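Long-range contact in tRNA (guanine(9)-N1)-methyltransferase (Schizosaccharomyces pombe, PDB 4JWH), which transfers a methyl group from S-adenosyl-L-methionine to N1 of guanine at position 9 of cytoplasmic tRNA: residues D109-S123 and V215-K227. Residues are numbered along the deposited sequence; the frame is centred on the assembly and turned at random.
Sequences DCAFDDLMNDKEINS and VDKNRYKNLCQNK. With SAH (S-adenosyl-L-homocysteine), chain C.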
loop_
_atom_site.group_PDB
_atom_site.type_symbol
_atom_site.label_atom_id
_atom_site.label_comp_id
_atom_site.label_asym_id
_atom_site.label_seq_id
_atom_site.Cartn_x
_atom_site.Cartn_y
_atom_site.Cartn_z
ATOM N N ASP A 109 -1.127 0.104 6.468
ATOM C CA ASP A 109 -1.286 0.619 7.818
ATOM C C ASP A 109 -2.784 0.697 8.095
ATOM O O ASP A 109 -3.462 1.626 7.653
ATOM C CB ASP A 109 -0.636 2.003 7.967
ATOM C CG ASP A 109 -0.933 2.669 9.311
ATOM O OD1 ASP A 109 -1.343 1.994 10.290
ATOM O OD2 ASP A 109 -0.700 3.885 9.406
ATOM N N CYS A 110 -3.289 -0.290 8.826
ATOM C CA CYS A 110 -4.721 -0.385 9.041
ATOM C C CYS A 110 -5.156 0.192 10.379
ATOM O O CYS A 110 -6.044 -0.343 11.008
ATOM C CB CYS A 110 -5.204 -1.842 8.905
ATOM S SG CYS A 110 -4.901 -2.624 7.301
ATOM N N ALA A 111 -4.564 1.306 10.779
ATOM C CA ALA A 111 -4.874 1.951 12.051
ATOM C C ALA A 111 -6.053 2.906 12.059
ATOM O O ALA A 111 -6.294 3.560 13.082
ATOM C CB ALA A 111 -3.613 2.682 12.592
ATOM N N PHE A 112 -6.807 2.996 10.960
ATOM C CA PHE A 112 -7.796 4.111 10.822
ATOM C C PHE A 112 -9.272 3.669 10.777
ATOM O O PHE A 112 -10.135 4.414 10.312
ATOM C CB PHE A 112 -7.480 4.969 9.584
ATOM C CG PHE A 112 -6.029 5.287 9.432
ATOM C CD1 PHE A 112 -5.429 6.275 10.225
ATOM C CD2 PHE A 112 -5.248 4.583 8.519
ATOM C CE1 PHE A 112 -4.066 6.553 10.103
ATOM C CE2 PHE A 112 -3.899 4.858 8.384
ATOM C CZ PHE A 112 -3.301 5.845 9.180
ATOM N N ASP A 113 -9.531 2.444 11.233
ATOM C CA ASP A 113 -10.890 1.867 11.317
ATOM C C ASP A 113 -11.917 2.899 11.833
ATOM O O ASP A 113 -12.982 3.081 11.245
ATOM C CB ASP A 113 -10.861 0.644 12.257
ATOM C CG ASP A 113 -11.811 -0.467 11.836
ATOM O OD1 ASP A 113 -12.917 -0.508 12.423
ATOM O OD2 ASP A 113 -11.446 -1.313 10.966
ATOM N N ASP A 114 -11.584 3.595 12.913
ATOM C CA ASP A 114 -12.519 4.563 13.519
ATOM C C ASP A 114 -12.819 5.803 12.654
ATOM O O ASP A 114 -13.770 6.548 12.949
ATOM C CB ASP A 114 -12.007 5.020 14.892
ATOM C CG ASP A 114 -11.971 3.897 15.908
ATOM O OD1 ASP A 114 -12.881 3.032 15.897
ATOM O OD2 ASP A 114 -11.040 3.885 16.721
ATOM N N LEU A 115 -12.033 6.036 11.608
ATOM C CA LEU A 115 -12.278 7.218 10.754
ATOM C C LEU A 115 -13.207 6.945 9.575
ATOM O O LEU A 115 -13.594 7.868 8.851
ATOM C CB LEU A 115 -10.956 7.831 10.256
ATOM C CG LEU A 115 -9.934 8.192 11.335
ATOM C CD1 LEU A 115 -8.692 8.843 10.737
ATOM C CD2 LEU A 115 -10.578 9.086 12.414
ATOM N N MET A 116 -13.571 5.679 9.379
ATOM C CA MET A 116 -14.359 5.296 8.209
ATOM C C MET A 116 -15.793 4.832 8.529
ATOM O O MET A 116 -16.002 4.080 9.482
ATOM C CB MET A 116 -13.632 4.167 7.459
ATOM C CG MET A 116 -12.425 4.625 6.650
ATOM S SD MET A 116 -11.539 3.213 5.937
ATOM C CE MET A 116 -10.492 2.795 7.355
ATOM N N ASN A 117 -16.766 5.229 7.709
ATOM C CA ASN A 117 -18.114 4.624 7.804
ATOM C C ASN A 117 -18.133 3.228 7.191
ATOM O O ASN A 117 -17.090 2.707 6.777
ATOM C CB ASN A 117 -19.222 5.523 7.199
ATOM C CG ASN A 117 -19.118 5.658 5.675
ATOM O OD1 ASN A 117 -18.674 4.742 4.993
ATOM N ND2 ASN A 117 -19.522 6.811 5.147
ATOM N N ASP A 118 -19.320 2.622 7.141
ATOM C CA ASP A 118 -19.475 1.230 6.724
ATOM C C ASP A 118 -19.160 0.976 5.262
ATOM O O ASP A 118 -18.585 -0.060 4.938
ATOM C CB ASP A 118 -20.875 0.692 7.040
ATOM C CG ASP A 118 -20.825 -0.679 7.653
ATOM O OD1 ASP A 118 -21.322 -1.629 7.000
ATOM O OD2 ASP A 118 -20.271 -0.815 8.789
ATOM N N LYS A 119 -19.534 1.912 4.394
ATOM C CA LYS A 119 -19.269 1.778 2.962
ATOM C C LYS A 119 -17.770 1.853 2.680
ATOM O O LYS A 119 -17.250 1.114 1.847
ATOM C CB LYS A 119 -19.992 2.867 2.159
ATOM N N GLU A 120 -17.111 2.783 3.370
ATOM C CA GLU A 120 -15.670 3.007 3.227
ATOM C C GLU A 120 -14.849 1.771 3.662
ATOM O O GLU A 120 -13.907 1.376 2.974
ATOM C CB GLU A 120 -15.272 4.272 3.978
ATOM C CG GLU A 120 -15.808 5.511 3.313
ATOM C CD GLU A 120 -15.787 6.740 4.174
ATOM O OE1 GLU A 120 -15.722 6.627 5.429
ATOM O OE2 GLU A 120 -15.828 7.843 3.582
ATOM N N ILE A 121 -15.229 1.165 4.789
ATOM C CA ILE A 121 -14.652 -0.122 5.231
ATOM C C ILE A 121 -14.844 -1.214 4.206
ATOM O O ILE A 121 -13.904 -1.947 3.881
ATOM C CB ILE A 121 -15.243 -0.598 6.573
ATOM C CG1 ILE A 121 -14.782 0.328 7.720
ATOM C CG2 ILE A 121 -14.829 -2.074 6.870
ATOM C CD1 ILE A 121 -13.353 -0.007 8.225
ATOM N N ASN A 122 -16.071 -1.334 3.700
ATOM C CA ASN A 122 -16.360 -2.293 2.634
ATOM C C ASN A 122 -15.445 -2.087 1.422
ATOM O O ASN A 122 -14.835 -3.047 0.930
ATOM C CB ASN A 122 -17.839 -2.235 2.212
ATOM C CG ASN A 122 -18.793 -2.634 3.342
ATOM O OD1 ASN A 122 -18.378 -2.920 4.472
ATOM N ND2 ASN A 122 -20.083 -2.631 3.039
ATOM N N SER A 123 -15.333 -0.840 0.969
ATOM C CA SER A 123 -14.411 -0.519 -0.122
ATOM C C SER A 123 -12.937 -0.869 0.199
ATOM O O SER A 123 -12.247 -1.487 -0.618
ATOM C CB SER A 123 -14.562 0.941 -0.541
ATOM O OG SER A 123 -13.401 1.356 -1.247
ATOM N N VAL A 215 -10.063 4.707 3.160
ATOM C CA VAL A 215 -10.883 5.211 2.080
ATOM C C VAL A 215 -11.634 6.432 2.609
ATOM O O VAL A 215 -12.628 6.300 3.328
ATOM C CB VAL A 215 -11.872 4.116 1.613
ATOM C CG1 VAL A 215 -12.904 4.656 0.603
ATOM C CG2 VAL A 215 -11.089 2.956 1.022
ATOM N N ASP A 216 -11.107 7.612 2.308
ATOM C CA ASP A 216 -11.646 8.846 2.873
ATOM C C ASP A 216 -11.999 9.893 1.812
ATOM O O ASP A 216 -12.599 10.906 2.142
ATOM C CB ASP A 216 -10.676 9.365 3.964
ATOM C CG ASP A 216 -9.420 10.004 3.396
ATOM O OD1 ASP A 216 -8.946 9.543 2.347
ATOM O OD2 ASP A 216 -8.892 10.966 4.004
ATOM N N LYS A 217 -11.614 9.643 0.560
ATOM C CA LYS A 217 -11.783 10.615 -0.530
ATOM C C LYS A 217 -10.877 11.813 -0.243
ATOM O O LYS A 217 -11.165 12.940 -0.668
ATOM C CB LYS A 217 -13.218 11.134 -0.637
ATOM C CG LYS A 217 -14.255 10.213 -1.225
ATOM C CD LYS A 217 -15.479 11.080 -1.620
ATOM C CE LYS A 217 -16.411 10.375 -2.601
ATOM N NZ LYS A 217 -17.203 11.369 -3.396
ATOM N N ASN A 218 -9.795 11.560 0.498
ATOM C CA ASN A 218 -8.914 12.592 1.010
ATOM C C ASN A 218 -9.553 13.718 1.868
ATOM O O ASN A 218 -8.999 14.808 1.963
ATOM C CB ASN A 218 -8.051 13.184 -0.110
ATOM C CG ASN A 218 -6.770 13.789 0.418
ATOM O OD1 ASN A 218 -6.123 13.220 1.309
ATOM N ND2 ASN A 218 -6.393 14.946 -0.118
ATOM N N ARG A 219 -10.686 13.462 2.521
ATOM C CA ARG A 219 -11.199 14.480 3.449
ATOM C C ARG A 219 -10.261 14.643 4.646
ATOM O O ARG A 219 -10.238 15.700 5.278
ATOM C CB ARG A 219 -12.625 14.196 3.889
ATOM C CG ARG A 219 -12.786 13.128 4.917
ATOM C CD ARG A 219 -14.199 13.152 5.487
ATOM N NE ARG A 219 -14.395 12.004 6.369
ATOM C CZ ARG A 219 -14.793 10.805 5.953
ATOM N NH1 ARG A 219 -15.068 10.611 4.667
ATOM N NH2 ARG A 219 -14.928 9.810 6.822
ATOM N N TYR A 220 -9.465 13.613 4.951
ATOM C CA TYR A 220 -8.456 13.755 5.989
ATOM C C TYR A 220 -7.100 14.185 5.454
ATOM O O TYR A 220 -6.156 13.414 5.456
ATOM C CB TYR A 220 -8.337 12.479 6.830
ATOM C CG TYR A 220 -9.639 12.036 7.406
ATOM C CD1 TYR A 220 -10.302 12.799 8.373
ATOM C CD2 TYR A 220 -10.221 10.850 6.989
ATOM C CE1 TYR A 220 -11.534 12.375 8.911
ATOM C CE2 TYR A 220 -11.448 10.427 7.495
ATOM C CZ TYR A 220 -12.096 11.191 8.458
ATOM O OH TYR A 220 -13.296 10.737 8.958
ATOM N N LYS A 221 -7.008 15.449 5.026
ATOM C CA LYS A 221 -5.774 15.991 4.442
ATOM C C LYS A 221 -4.691 15.911 5.475
ATOM O O LYS A 221 -4.942 16.153 6.639
ATOM C CB LYS A 221 -5.957 17.463 4.027
ATOM C CG LYS A 221 -7.155 17.753 3.143
ATOM C CD LYS A 221 -7.193 19.262 2.759
ATOM C CE LYS A 221 -8.066 19.539 1.529
ATOM N NZ LYS A 221 -7.946 20.979 1.040
ATOM N N ASN A 222 -3.480 15.570 5.057
ATOM C CA ASN A 222 -2.333 15.513 5.954
ATOM C C ASN A 222 -2.359 14.425 6.993
ATOM O O ASN A 222 -1.450 14.342 7.799
ATOM C CB ASN A 222 -2.105 16.842 6.645
ATOM C CG ASN A 222 -1.279 17.756 5.815
ATOM O OD1 ASN A 222 -0.050 17.626 5.778
ATOM N ND2 ASN A 222 -1.943 18.660 5.086
ATOM N N LEU A 223 -3.378 13.577 6.958
ATOM C CA LEU A 223 -3.502 12.553 8.002
ATOM C C LEU A 223 -2.224 11.710 8.073
ATOM O O LEU A 223 -1.536 11.628 9.125
ATOM C CB LEU A 223 -4.731 11.681 7.736
ATOM C CG LEU A 223 -4.987 10.455 8.631
ATOM C CD1 LEU A 223 -5.656 10.840 9.939
ATOM C CD2 LEU A 223 -5.835 9.451 7.878
ATOM N N CYS A 224 -1.898 11.071 6.962
ATOM C CA CYS A 224 -0.758 10.138 6.984
ATOM C C CYS A 224 0.550 10.888 7.118
ATOM O O CYS A 224 1.455 10.474 7.860
ATOM C CB CYS A 224 -0.797 9.174 5.785
ATOM S SG CYS A 224 -2.247 8.087 5.943
ATOM N N GLN A 225 0.629 12.039 6.446
ATOM C CA GLN A 225 1.803 12.868 6.586
ATOM C C GLN A 225 2.027 13.199 8.065
ATOM O O GLN A 225 3.157 13.148 8.539
ATOM C CB GLN A 225 1.708 14.136 5.711
ATOM C CG GLN A 225 2.909 15.121 5.842
ATOM C CD GLN A 225 4.240 14.574 5.287
ATOM O OE1 GLN A 225 4.263 13.784 4.355
ATOM N NE2 GLN A 225 5.347 15.017 5.864
ATOM N N ASN A 226 0.956 13.519 8.791
ATOM C CA ASN A 226 1.097 13.958 10.193
ATOM C C ASN A 226 1.542 12.842 11.100
ATOM O O ASN A 226 2.333 13.024 12.011
ATOM C CB ASN A 226 -0.236 14.512 10.719
ATOM C CG ASN A 226 -0.490 15.945 10.254
ATOM O OD1 ASN A 226 0.442 16.656 9.924
ATOM N ND2 ASN A 226 -1.761 16.337 10.167
ATOM N N LYS A 227 0.988 11.675 10.847
ATOM C CA LYS A 227 1.246 10.500 11.635
ATOM C C LYS A 227 2.725 10.117 11.535
ATOM O O LYS A 227 3.386 9.924 12.544
ATOM C CB LYS A 227 0.352 9.353 11.147
ATOM C CG LYS A 227 0.656 8.031 11.870
ATOM C CD LYS A 227 -0.284 6.946 11.485
ATOM C CE LYS A 227 0.061 5.691 12.276
ATOM N NZ LYS A 227 -0.984 4.679 12.018
HETATM N N SAH C . -6.128 11.628 3.417
HETATM C CA SAH C . -5.561 10.288 3.405
HETATM C CB SAH C . -6.136 9.587 2.146
HETATM C CG SAH C . -5.120 8.763 1.472
HETATM S SD SAH C . -5.401 7.695 0.114
HETATM C C SAH C . -4.066 10.424 3.659
HETATM O O SAH C . -3.201 9.726 3.223
HETATM O OXT SAH C . -3.683 11.266 4.415
HETATM C "C5'" SAH C . -4.762 6.189 0.729
HETATM C "C4'" SAH C . -3.251 5.985 0.704
HETATM O "O4'" SAH C . -2.735 5.885 -0.588
HETATM C "C3'" SAH C . -2.388 7.043 1.403
HETATM O "O3'" SAH C . -2.341 6.873 2.790
HETATM C "C2'" SAH C . -1.058 6.901 0.749
HETATM O "O2'" SAH C . -0.352 5.905 1.417
HETATM C "C1'" SAH C . -1.467 6.471 -0.635
HETATM N N9 SAH C . -1.393 7.555 -1.629
HETATM C C8 SAH C . -2.386 8.040 -2.321
HETATM N N7 SAH C . -2.003 8.946 -3.181
HETATM C C5 SAH C . -0.713 9.030 -3.073
HETATM C C6 SAH C . 0.361 9.806 -3.696
HETATM N N6 SAH C . 0.088 10.686 -4.624
HETATM N N1 SAH C . 1.590 9.596 -3.291
HETATM C C2 SAH C . 1.870 8.707 -2.355
HETATM N N3 SAH C . 0.966 7.988 -1.740
HETATM C C4 SAH C . -0.320 8.093 -2.051
#
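Glu120 and Arg219 meet from opposite directions, with carboxylate and guanidinium nearly coplanar, 17° apart. Glu120 OE2 takes Arg219 NH1 on its syn lone pair, in a straight salt bridge of 3.1 Å. The other oxygen, OE1, accepts from the backbone N of Asn117, while Asn117 OD1 accepts from Glu120 N. This capping box starts helix 118-137. An alanine in place of Glu120 would probably leave Arg219 without its charge mate and Asn117 N without its acceptor, keeping only the Asn117 half of the capping box. Arg219 also lays CG over the centre of the Tyr220 ring, and its NH2 donates to Tyr220 OH. The ring turns its edge to the backbone O of Leu115. Leu115 and Leu223 meet tip to tip, CD1 to CD1, at 3.7 Å. Leu223 CD2 lies over one face of Phe112, and Cys224 SG approaches that ring obliquely, 4.8 Å from its centroid. Lys227 is fully extended, with CG anti to the backbone N (chi1 175°). That carries NZ past Phe112 to the syn lone pair of Asp109 OD2, at 2.7 Å. The same oxygen is hydrogen-bonded to Tyr191, so two partners grip it. Val215 packs both methyls against Ser123 OG, and its N makes a weak bond to Met116 SD. In this SPOUT-clan fold, the contact joins the end of strand 105-109 and the start of helix 118-137 to the SAH-binding loop and the first turns of helix 223-231. Asp216, the proton acceptor, and Asn218 each accept from the SAH amino group, Asp216 through OD2, and Cys224 N donates to SAH OXT. The contact is thus ionic at both ends, with Phe112, Leu115 and Leu223 packed between, beside residues that hold SAH.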